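Local coordinates for formyltransferase (Francisella tularensis subsp. tularensis, PDB 4NV1), which belongs to the formyltransferase family and binds dTDP-4-amino-4,6-dideoxyglucose in a pocket of its fold, at residues K5-T10 against G66-G71; F34-S39 against S76-P81; L97-R102 against K178-G183; A119-M124 against D132-E137. One frame throughout, in Å; residues are numbered along the deposited sequence.

In the fold
From the N terminus, strand 4-9 opens contact 1, and the chain runs through strand 29-35 before strand 70-74 closes that loop as its parallel neighbour. Contact 2 starts within this loop, on the end of strand 29-35, and closes beyond it at 76-81, so contacts 1 and 2 cross and meet where Val8 and Thr10 pair with Phe34. Contact 3 spans a later loop, from 97-102 to 178-183, and encloses contact 4, the hairpin of strands 117-123 and 133-139 at the edge of the sheet formed by strand 133-139. Asn98 joins contacts 3 and 4 through Thr120 and Gln136, while Phe80 and Met124 bring contact 2 against contact 4.

Contact 1. Residues K5-T10 against G66-G71; sequences KIFVVT and GKYDLG
Lys5, Tyr68 and Phe7 bury the most surface where two parallel strands, 4-9 and 70-74, come together in the mixed sheet of the formyltransferase domain. The hydrogen bonds of Lys5 across the contact are made by its backbone. Its O accepts a hydrogen bond from Asp69 N at 2.7 Å and a weak one from Leu70 N, while its N donates to Asp69 OD1, on the anti side of the carboxylate and 28° out of its plane. Backbone and side chain of Asp69 thus hold both backbone polar atoms, N and O, of Lys5 where the strand pair begins. The aliphatic part of Lys5 crosses Tyr68 obliquely, bringing NZ 4.0 Å from Tyr68 CE1, and NZ also has a long, weak ion pair with Asp32.

Tyr68 offers a ring face to Phe7. Phe7 CB lies over its centre, 3.9 Å from the centroid, a CH-pi contact, and the Phe7 ring turns its edge toward the same tyrosine in an offset edge-to-face pair with planes at 61°. Beyond Lys5, Phe7 N donates to Leu70 O, and Ile6 and Leu70 lie side by side on the sheet face covered by helix 147-170. From the neighbouring strand, Gly71 CA lies over one face of the Phe7 ring, 3.7 Å from its centroid and offset toward the rim.

Contact 2. Residues F34-S39 against S76-P81; sequences FCSFKS and SKQLFP. With 0FX (dTDP-4-amino-4,6-dideoxyglucose), chain I.
Lys77 and Gln78 reach across to Ser36 and Lys38. Before them, Ser76 OG donates a 2.9 Å hydrogen bond to Gln78 O, in the carbonyl plane and on a lone pair. This bond spans Lys77 and links Ser76 to Gln78.

Lys77 follows, its chain extended as far as CE. Its CD passes 3.8 Å from Ser36 OG and 3.9 Å from Lys38 CB, so that the methylenes rest against the 34-39 segment. The last torsion then bends (chi4 -47°), placing NZ where it donates to O2G of dTDP-4-amino-4,6-dideoxyglucose at 3.2 Å; Lys77 CG lies 3.1 Å from the same oxygen. Both Ser76 and Lys77 belong to the ligand pocket, in the loop that follows parallel strand 70-74 of the sheet, facing the residues that follow strand 29-35. Asp11 bridges the two segments from outside, accepting hydrogen bonds from Lys77 N and Ser36 N.

Gln78 comes next. Its extended side chain lays NE2 3.2 Å from Ser36 CB, while the amide is held elsewhere: OE1 accepts from Met57 N and NE2 donates to Ile55 O. Both polar ends are therefore satisfied, and toward Ser36 the amide acts by packing. Further on, Phe80 turns to strand 4-9, where it touches Val9, and Pro81 takes the N-cap position of helix 82-87.

Contact 3. Residues L97-R102 against K178-G183; sequences LNPYNR and KPNSEG
Pro99 and the backbone of residues 181-183 carry the van der Waals packing between these two loops. The proline ring points at the other segment and is touched there mostly by main-chain atoms: CG comes 3.6 Å from Ser181 O, CB lies 3.8 Å from Glu182 O, and CG is also 3.9 Å from Ser181 OG. Asn180 crosses the ring at about a right angle, with OD1 3.9 Å from Pro99 CD, although its side chain is poorly ordered. The peptide bond before Pro99 is cis, a kink at the point where the loop meets its partner.

One CA-H...O contact adds to this packing: Gly183 CA approaches Pro99 O at 3.4 Å with 153° at the hydrogen. Gly183 has a positive phi, which favours glycine.

Among polar groups, Arg102 NH1 lies 3.0 Å from Glu182 O, which is oblique to the guanidinium. The hydrogen bonds of NE and NH2 lie outside the two segments, NE donating to Asp129 O and NH2 to Ile128 O, which fix Arg102 while it reaches toward Glu182. Main-chain bonds from Pro99 and Arg102 to Asn184 continue the link into the short parallel pair of strands 102-103 and 185-186. Within the 178-183 loop, Gly183 N donates to Ser181 OG, two residues back, at 2.8 Å, a bond that defines an ST turn.

Contact 4. Residues A119-M124 against D132-E137; sequences ATIHVM and DIIIQE
Ile121 meets both Ile134 and Ile135 in a beta hairpin of strands 117-123 and 133-139 that carries a classic beta bulge. The register slips by one residue between Ile121 and His122, and the extra residue gives Ile121 O two N-H groups to accept: Ile134 N at 2.8 Å and, more weakly, Ile135 N. Ile121 N in turn donates to Ile135 O at 2.8 Å, nearly straight.

The bulge shapes the apolar packing. On the face of Ile121 and Ile135 the two side chains run side by side, pointing the same way, and Ile121 CD1 nests 3.6 Å from Ile135 CG2. That methyl sits between the backbone N and the carbonyl carbon of Ile135, while CG1 is anti to N (chi1 -161°). Ile134, where the chain turns its corner, directs its side chain toward the partner strand: CD1 fits into the notch between two branched neighbours, 4.1 Å from Ile121 CG2 and 4.0 Å from Val123 CG2, and the Ile134 side chain crosses that of Val123 at about a right angle. Helix 147-170 packs against this face at Ile135, through Leu161 and Val165.

On the other face, Ile133 CG2 lies against Thr120 CG2, and Thr120 and Gln136 stand side by side. Asn98 binds both of them, and Thr120 OG1 also bonds to Gly96 O. Beyond the bulge, Val123 N donates to Asp132 O, and Asp132 has a salt bridge to Arg176. Gln136 NE2 donates to Thr120 OG1 at 3.0 Å, with the oxygen 4° from the amide plane.

Contact 1. Residues K5-T10 against G66-G71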
# COMPACT_ATOMS: atom_id res chain seq x y z
N LYS A 5 45.95 6.68 -9.72
CA LYS A 5 45.57 7.00 -8.36
C LYS A 5 44.20 7.61 -8.46
O LYS A 5 44.02 8.59 -9.17
CB LYS A 5 46.52 8.01 -7.70
CG LYS A 5 47.72 7.40 -6.97
CD LYS A 5 47.94 7.94 -5.55
CE LYS A 5 46.93 7.42 -4.51
NZ LYS A 5 47.07 8.16 -3.22
N ILE A 6 43.27 7.09 -7.67
CA ILE A 6 41.85 7.35 -7.84
C ILE A 6 41.17 7.71 -6.53
O ILE A 6 41.43 7.06 -5.49
CB ILE A 6 41.19 6.08 -8.40
CG1 ILE A 6 41.85 5.73 -9.74
CG2 ILE A 6 39.69 6.28 -8.61
CD1 ILE A 6 41.51 4.35 -10.25
N PHE A 7 40.27 8.68 -6.60
CA PHE A 7 39.33 8.88 -5.50
C PHE A 7 37.88 8.65 -5.95
O PHE A 7 37.46 8.98 -7.07
CB PHE A 7 39.52 10.22 -4.80
CG PHE A 7 39.04 11.41 -5.56
CD1 PHE A 7 39.84 12.04 -6.50
CD2 PHE A 7 37.79 11.94 -5.32
CE1 PHE A 7 39.43 13.15 -7.22
CE2 PHE A 7 37.36 13.05 -6.03
CZ PHE A 7 38.17 13.66 -6.97
N VAL A 8 37.11 8.12 -5.01
CA VAL A 8 35.72 7.76 -5.20
C VAL A 8 34.98 8.32 -4.02
O VAL A 8 35.25 7.93 -2.90
CB VAL A 8 35.62 6.24 -5.19
CG1 VAL A 8 34.17 5.75 -5.08
CG2 VAL A 8 36.33 5.71 -6.40
N VAL A 9 34.09 9.24 -4.31
CA VAL A 9 33.13 9.78 -3.38
C VAL A 9 31.72 9.19 -3.49
O VAL A 9 31.09 9.22 -4.57
CB VAL A 9 33.03 11.24 -3.63
CG1 VAL A 9 32.33 11.89 -2.46
CG2 VAL A 9 34.41 11.81 -3.88
N THR A 10 31.25 8.59 -2.40
CA THR A 10 29.88 8.07 -2.31
C THR A 10 29.33 8.08 -0.89
O THR A 10 30.09 7.89 0.08
CB THR A 10 29.81 6.60 -2.73
OG1 THR A 10 28.44 6.19 -2.76
CG2 THR A 10 30.58 5.72 -1.79
N GLY A 66 45.90 17.46 -7.47
CA GLY A 66 47.33 17.18 -7.47
C GLY A 66 47.74 15.86 -6.85
O GLY A 66 48.85 15.43 -7.10
N LYS A 67 46.84 15.21 -6.13
CA LYS A 67 47.08 13.91 -5.52
C LYS A 67 46.47 12.73 -6.29
O LYS A 67 46.86 11.59 -6.05
CB LYS A 67 46.48 13.94 -4.12
CG LYS A 67 47.07 15.10 -3.34
CD LYS A 67 46.18 15.53 -2.19
CE LYS A 67 46.80 15.25 -0.84
NZ LYS A 67 45.71 15.38 0.16
N TYR A 68 45.53 12.98 -7.19
CA TYR A 68 44.82 11.87 -7.85
C TYR A 68 44.82 12.05 -9.38
O TYR A 68 44.89 13.17 -9.84
CB TYR A 68 43.39 11.82 -7.34
CG TYR A 68 43.34 11.48 -5.87
CD1 TYR A 68 43.52 10.17 -5.48
CD2 TYR A 68 43.20 12.44 -4.89
CE1 TYR A 68 43.51 9.83 -4.16
CE2 TYR A 68 43.17 12.08 -3.55
CZ TYR A 68 43.36 10.77 -3.21
OH TYR A 68 43.40 10.27 -1.92
N ASP A 69 44.67 10.99 -10.15
CA ASP A 69 44.59 11.08 -11.62
C ASP A 69 43.14 11.14 -12.14
O ASP A 69 42.85 11.47 -13.29
CB ASP A 69 45.15 9.79 -12.19
CG ASP A 69 46.64 9.66 -12.04
OD1 ASP A 69 47.13 8.57 -11.65
OD2 ASP A 69 47.32 10.67 -12.30
N LEU A 70 42.24 10.65 -11.30
CA LEU A 70 40.88 10.31 -11.66
C LEU A 70 40.02 10.44 -10.42
O LEU A 70 40.43 10.00 -9.36
CB LEU A 70 40.91 8.87 -12.16
CG LEU A 70 39.67 8.15 -12.65
CD1 LEU A 70 38.98 9.09 -13.64
CD2 LEU A 70 40.12 6.83 -13.27
N GLY A 71 38.87 11.08 -10.53
CA GLY A 71 37.85 11.01 -9.51
C GLY A 71 36.49 10.51 -9.98
O GLY A 71 36.08 10.75 -11.14

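Contact 2. Residues F34-S39 against S76-P81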
# COMPACT_ATOMS: atom_id res chain seq x y z
N PHE A 34 36.07 8.35 -0.09
CA PHE A 34 35.50 9.32 0.82
C PHE A 34 33.99 9.29 0.76
O PHE A 34 33.35 8.95 -0.23
CB PHE A 34 35.92 10.73 0.43
CG PHE A 34 37.40 10.90 0.31
CD1 PHE A 34 38.04 10.75 -0.92
CD2 PHE A 34 38.18 11.26 1.42
CE1 PHE A 34 39.42 10.94 -1.06
CE2 PHE A 34 39.55 11.47 1.28
CZ PHE A 34 40.17 11.31 0.03
N CYS A 35 33.43 9.75 1.86
CA CYS A 35 32.00 9.89 2.05
C CYS A 35 31.76 11.23 2.72
O CYS A 35 32.66 12.05 2.84
CB CYS A 35 31.53 8.75 2.94
SG CYS A 35 32.06 8.89 4.66
N SER A 36 30.52 11.49 3.12
CA SER A 36 30.22 12.79 3.71
C SER A 36 30.08 12.65 5.23
O SER A 36 30.06 11.54 5.80
CB SER A 36 28.98 13.40 3.05
OG SER A 36 28.19 14.11 3.99
N PHE A 37 30.03 13.82 5.87
CA PHE A 37 30.03 13.92 7.34
C PHE A 37 28.66 13.51 7.84
O PHE A 37 28.58 12.68 8.76
CB PHE A 37 30.47 15.31 7.83
CG PHE A 37 31.98 15.45 7.94
CD1 PHE A 37 32.69 14.70 8.87
CD2 PHE A 37 32.68 16.33 7.12
CE1 PHE A 37 34.07 14.83 9.00
CE2 PHE A 37 34.06 16.45 7.23
CZ PHE A 37 34.75 15.71 8.17
N LYS A 38 27.61 13.96 7.13
CA LYS A 38 26.23 13.53 7.38
C LYS A 38 26.10 12.00 7.43
O LYS A 38 25.09 11.44 7.86
CB LYS A 38 25.29 14.10 6.32
CG LYS A 38 25.42 15.60 6.23
CD LYS A 38 24.23 16.31 5.61
CE LYS A 38 24.38 17.81 5.82
NZ LYS A 38 23.37 18.65 5.11
N SER A 39 27.19 11.34 7.04
CA SER A 39 27.15 9.93 6.75
C SER A 39 27.96 9.13 7.79
O SER A 39 28.14 7.92 7.62
CB SER A 39 27.62 9.75 5.29
OG SER A 39 27.63 8.39 4.87
N SER A 76 26.43 10.60 -4.05
CA SER A 76 27.38 11.27 -3.21
C SER A 76 26.46 12.34 -2.75
O SER A 76 25.92 13.01 -3.65
CB SER A 76 28.47 11.96 -4.05
OG SER A 76 29.03 13.10 -3.41
N LYS A 77 26.38 12.59 -1.45
CA LYS A 77 25.64 13.77 -0.97
C LYS A 77 26.16 15.12 -1.48
O LYS A 77 25.43 16.12 -1.41
CB LYS A 77 25.54 13.78 0.56
CG LYS A 77 24.77 12.62 1.18
CD LYS A 77 24.93 12.60 2.70
CE LYS A 77 24.13 11.53 3.43
NZ LYS A 77 22.72 11.49 2.96
N GLN A 78 27.41 15.22 -1.93
CA GLN A 78 28.02 16.55 -2.17
C GLN A 78 28.48 16.81 -3.60
O GLN A 78 28.88 15.87 -4.29
CB GLN A 78 29.29 16.74 -1.31
CG GLN A 78 29.31 15.99 0.01
CD GLN A 78 30.56 16.20 0.85
OE1 GLN A 78 31.08 17.32 0.99
NE2 GLN A 78 31.07 15.11 1.40
N LEU A 79 28.50 18.08 -3.98
CA LEU A 79 29.00 18.53 -5.27
C LEU A 79 30.46 18.99 -5.23
O LEU A 79 30.91 19.66 -4.27
CB LEU A 79 28.19 19.71 -5.75
CG LEU A 79 26.68 19.43 -5.69
CD1 LEU A 79 25.90 20.74 -5.64
CD2 LEU A 79 26.27 18.51 -6.84
N PHE A 80 31.16 18.66 -6.31
CA PHE A 80 32.59 18.79 -6.41
C PHE A 80 32.82 20.24 -6.80
O PHE A 80 32.08 20.79 -7.62
CB PHE A 80 33.16 17.88 -7.53
CG PHE A 80 33.30 16.41 -7.21
CD1 PHE A 80 32.56 15.75 -6.25
CD2 PHE A 80 34.16 15.66 -7.98
CE1 PHE A 80 32.72 14.38 -6.03
CE2 PHE A 80 34.30 14.31 -7.80
CZ PHE A 80 33.59 13.67 -6.80
N PRO A 81 33.83 20.89 -6.20
CA PRO A 81 34.21 22.25 -6.57
C PRO A 81 34.62 22.42 -8.02
O PRO A 81 35.07 21.48 -8.65
CB PRO A 81 35.42 22.54 -5.68
CG PRO A 81 35.14 21.72 -4.46
CD PRO A 81 34.31 20.52 -4.86
O4P 0FX I . 20.65 8.36 -3.98
P2 0FX I . 21.22 8.16 -2.55
O3P 0FX I . 21.76 6.89 -1.95
O1G 0FX I . 21.69 9.54 -1.91
C1G 0FX I . 22.82 10.23 -2.40
C2G 0FX I . 22.75 11.49 -1.55
O2G 0FX I . 22.42 11.18 -0.19
C3G 0FX I . 21.71 12.46 -2.08
O3G 0FX I . 21.95 13.64 -1.27
C4G 0FX I . 21.94 12.65 -3.59
N4A 0FX I . 21.06 13.65 -4.17
C5G 0FX I . 21.83 11.34 -4.38
C6G 0FX I . 22.12 11.55 -5.86
O5G 0FX I . 22.78 10.43 -3.82
OPP 0FX I . 20.20 8.01 -1.34
P 0FX I . 18.87 8.73 -0.89
O1P 0FX I . 19.02 10.11 -0.28
O2P 0FX I . 18.39 7.46 -0.21
O5 0FX I . 17.82 8.78 -2.12
C5 0FX I . 17.51 7.54 -2.76
C4 0FX I . 16.06 7.48 -3.19
O4 0FX I . 15.24 7.28 -2.05
C3 0FX I . 15.50 8.70 -3.85
O3 0FX I . 15.59 8.64 -5.28
C2 0FX I . 14.01 8.62 -3.54
C1 0FX I . 14.00 7.93 -2.17
N11 0FX I . 13.69 8.91 -1.13
C61 0FX I . 14.70 9.56 -0.51
C51 0FX I . 14.42 10.50 0.46
C5A 0FX I . 15.45 11.33 1.20
C21 0FX I . 12.40 9.15 -0.80
O21 0FX I . 11.38 8.48 -1.38
N31 0FX I . 12.07 10.00 0.17
C41 0FX I . 13.09 10.65 0.77
O41 0FX I . 12.85 11.56 1.71

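Contact 3. Residues L97-R102 against K178-G183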
# COMPACT_ATOMS: atom_id res chain seq x y z
N LEU A 97 18.76 9.38 -16.73
CA LEU A 97 19.19 9.38 -18.14
C LEU A 97 19.30 10.83 -18.58
O LEU A 97 18.35 11.41 -19.06
CB LEU A 97 18.18 8.66 -19.03
CG LEU A 97 18.66 8.16 -20.40
CD1 LEU A 97 19.45 6.88 -20.38
CD2 LEU A 97 17.48 7.86 -21.29
N ASN A 98 20.48 11.41 -18.45
CA ASN A 98 20.70 12.77 -18.95
C ASN A 98 20.33 12.91 -20.43
O ASN A 98 20.57 12.01 -21.21
CB ASN A 98 22.18 13.11 -18.82
CG ASN A 98 22.65 13.31 -17.37
OD1 ASN A 98 23.81 13.64 -17.12
ND2 ASN A 98 21.73 13.15 -16.42
N PRO A 99 19.73 14.04 -20.83
CA PRO A 99 19.56 15.19 -19.99
C PRO A 99 18.16 15.28 -19.35
O PRO A 99 17.75 16.38 -19.03
CB PRO A 99 19.63 16.32 -20.98
CG PRO A 99 18.92 15.74 -22.19
CD PRO A 99 19.49 14.36 -22.25
N TYR A 100 17.41 14.18 -19.28
CA TYR A 100 16.02 14.19 -18.74
C TYR A 100 15.91 14.04 -17.20
O TYR A 100 16.50 13.15 -16.62
CB TYR A 100 15.18 13.12 -19.40
CG TYR A 100 15.27 13.05 -20.92
CD1 TYR A 100 16.08 12.09 -21.49
CD2 TYR A 100 14.54 13.87 -21.77
CE1 TYR A 100 16.21 11.97 -22.85
CE2 TYR A 100 14.65 13.77 -23.18
CZ TYR A 100 15.47 12.80 -23.71
OH TYR A 100 15.70 12.60 -25.07
N ASN A 101 15.22 14.98 -16.58
CA ASN A 101 14.87 14.98 -15.14
C ASN A 101 16.15 15.03 -14.35
O ASN A 101 16.44 14.15 -13.57
CB ASN A 101 14.01 13.78 -14.77
CG ASN A 101 12.59 13.93 -15.26
OD1 ASN A 101 12.05 15.04 -15.25
ND2 ASN A 101 11.98 12.83 -15.68
N ARG A 102 17.00 15.97 -14.75
CA ARG A 102 18.24 16.24 -14.06
C ARG A 102 17.81 16.77 -12.70
O ARG A 102 16.73 17.35 -12.54
CB ARG A 102 19.11 17.25 -14.84
CG ARG A 102 19.63 16.59 -16.11
CD ARG A 102 20.07 17.54 -17.21
NE ARG A 102 20.87 18.60 -16.64
CZ ARG A 102 20.52 19.89 -16.59
NH1 ARG A 102 19.39 20.30 -17.17
NH2 ARG A 102 21.35 20.75 -16.00
N LYS A 178 28.61 14.69 -26.40
CA LYS A 178 27.86 15.87 -25.95
C LYS A 178 26.38 15.59 -25.69
O LYS A 178 25.72 14.88 -26.43
CB LYS A 178 27.98 16.96 -27.00
CG LYS A 178 27.38 18.30 -26.62
CD LYS A 178 27.63 19.38 -27.68
CE LYS A 178 29.02 19.99 -27.55
NZ LYS A 178 29.32 20.54 -26.20
N PRO A 179 25.82 16.09 -24.59
CA PRO A 179 24.39 15.71 -24.55
C PRO A 179 23.62 16.42 -25.67
O PRO A 179 24.05 17.48 -26.13
CB PRO A 179 23.94 16.17 -23.16
CG PRO A 179 25.22 16.45 -22.42
CD PRO A 179 26.19 16.96 -23.47
N ASN A 180 22.51 15.84 -26.13
CA ASN A 180 21.86 16.29 -27.38
C ASN A 180 20.97 17.51 -27.24
O ASN A 180 20.69 18.16 -28.25
CB ASN A 180 21.10 15.15 -28.10
CG ASN A 180 19.90 14.61 -27.31
OD1 ASN A 180 19.65 14.91 -26.13
ND2 ASN A 180 19.11 13.80 -28.01
N SER A 181 20.53 17.81 -26.01
CA SER A 181 19.72 18.98 -25.73
C SER A 181 20.04 19.33 -24.29
O SER A 181 20.72 18.53 -23.67
CB SER A 181 18.25 18.61 -25.84
OG SER A 181 17.70 18.63 -24.54
N GLU A 182 19.50 20.43 -23.75
CA GLU A 182 19.67 20.80 -22.31
C GLU A 182 18.73 20.04 -21.35
O GLU A 182 19.07 19.94 -20.16
CB GLU A 182 19.49 22.31 -22.06
CG GLU A 182 20.64 23.22 -22.47
CD GLU A 182 21.92 23.09 -21.63
OE1 GLU A 182 22.99 22.72 -22.17
OE2 GLU A 182 21.89 23.39 -20.41
N GLY A 183 17.63 19.52 -21.90
CA GLY A 183 16.60 18.67 -21.26
C GLY A 183 15.86 19.42 -20.16
O GLY A 183 15.34 20.47 -20.41

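Contact 4. Residues A119-M124 against D132-E137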
# COMPACT_ATOMS: atom_id res chain seq x y z
N ALA A 119 20.27 5.20 -16.50
CA ALA A 119 21.53 5.57 -15.81
C ALA A 119 22.56 6.14 -16.79
O ALA A 119 22.61 5.69 -17.89
CB ALA A 119 22.13 4.34 -15.13
N THR A 120 23.32 7.12 -16.34
CA THR A 120 24.30 7.81 -17.10
C THR A 120 25.61 7.88 -16.32
O THR A 120 25.61 8.10 -15.08
CB THR A 120 23.86 9.25 -17.30
OG1 THR A 120 22.59 9.30 -17.92
CG2 THR A 120 24.86 10.04 -18.20
N ILE A 121 26.71 7.66 -17.05
CA ILE A 121 28.07 8.01 -16.64
C ILE A 121 28.59 9.07 -17.54
O ILE A 121 28.56 8.97 -18.79
CB ILE A 121 29.00 6.81 -16.74
CG1 ILE A 121 28.44 5.64 -15.95
CG2 ILE A 121 30.39 7.21 -16.26
CD1 ILE A 121 29.09 4.31 -16.20
N HIS A 122 29.02 10.15 -16.92
CA HIS A 122 29.38 11.32 -17.69
C HIS A 122 30.49 12.05 -16.98
O HIS A 122 30.66 11.97 -15.75
CB HIS A 122 28.17 12.24 -17.89
CG HIS A 122 27.68 12.88 -16.63
ND1 HIS A 122 26.80 12.27 -15.76
CD2 HIS A 122 27.96 14.09 -16.09
CE1 HIS A 122 26.57 13.07 -14.74
NE2 HIS A 122 27.28 14.17 -14.90
N VAL A 123 31.27 12.76 -17.78
CA VAL A 123 32.35 13.58 -17.26
C VAL A 123 31.81 14.81 -16.56
O VAL A 123 31.07 15.56 -17.15
CB VAL A 123 33.33 13.97 -18.38
CG1 VAL A 123 34.49 14.82 -17.83
CG2 VAL A 123 33.86 12.72 -19.07
N MET A 124 32.29 15.12 -15.37
CA MET A 124 31.72 16.25 -14.64
C MET A 124 32.29 17.54 -15.18
O MET A 124 33.43 17.60 -15.67
CB MET A 124 31.96 16.13 -13.13
CG MET A 124 31.48 14.82 -12.57
SD MET A 124 31.96 14.40 -10.88
CE MET A 124 31.49 15.90 -10.04
N ASP A 132 29.99 15.89 -21.02
CA ASP A 132 30.13 14.69 -21.87
C ASP A 132 29.70 13.35 -21.34
O ASP A 132 30.23 12.83 -20.36
CB ASP A 132 31.58 14.51 -22.34
CG ASP A 132 31.99 15.51 -23.42
OD1 ASP A 132 31.14 16.29 -23.92
OD2 ASP A 132 33.20 15.54 -23.72
N ILE A 133 28.85 12.70 -22.11
CA ILE A 133 28.42 11.38 -21.77
C ILE A 133 29.33 10.28 -22.29
O ILE A 133 29.69 10.15 -23.47
CB ILE A 133 27.00 11.08 -22.32
CG1 ILE A 133 26.02 12.08 -21.75
CG2 ILE A 133 26.59 9.67 -21.93
CD1 ILE A 133 24.65 12.04 -22.41
N ILE A 134 29.65 9.37 -21.39
CA ILE A 134 30.51 8.29 -21.73
C ILE A 134 29.74 7.10 -22.13
O ILE A 134 30.09 6.38 -23.09
CB ILE A 134 31.33 7.90 -20.51
CG1 ILE A 134 32.22 9.06 -20.08
CG2 ILE A 134 31.99 6.59 -20.74
CD1 ILE A 134 33.08 8.79 -18.88
N ILE A 135 28.73 6.81 -21.32
CA ILE A 135 27.84 5.71 -21.55
C ILE A 135 26.52 5.94 -20.76
O ILE A 135 26.55 6.42 -19.61
CB ILE A 135 28.47 4.37 -21.25
CG1 ILE A 135 27.69 3.27 -21.94
CG2 ILE A 135 28.54 3.99 -19.76
CD1 ILE A 135 28.01 1.83 -21.60
N GLN A 136 25.38 5.61 -21.38
CA GLN A 136 24.11 5.68 -20.65
C GLN A 136 23.13 4.71 -21.24
O GLN A 136 23.24 4.34 -22.43
CB GLN A 136 23.53 7.07 -20.71
CG GLN A 136 22.99 7.42 -22.09
CD GLN A 136 22.50 8.83 -22.09
OE1 GLN A 136 22.29 9.36 -23.16
NE2 GLN A 136 22.29 9.45 -20.92
N GLU A 137 22.18 4.28 -20.42
CA GLU A 137 21.15 3.36 -20.92
C GLU A 137 19.80 3.59 -20.27
O GLU A 137 19.65 3.70 -19.02
CB GLU A 137 21.64 1.92 -20.82
CG GLU A 137 20.75 0.94 -21.56
CD GLU A 137 21.14 -0.51 -21.29
OE1 GLU A 137 22.29 -0.79 -20.89
OE2 GLU A 137 20.29 -1.40 -21.51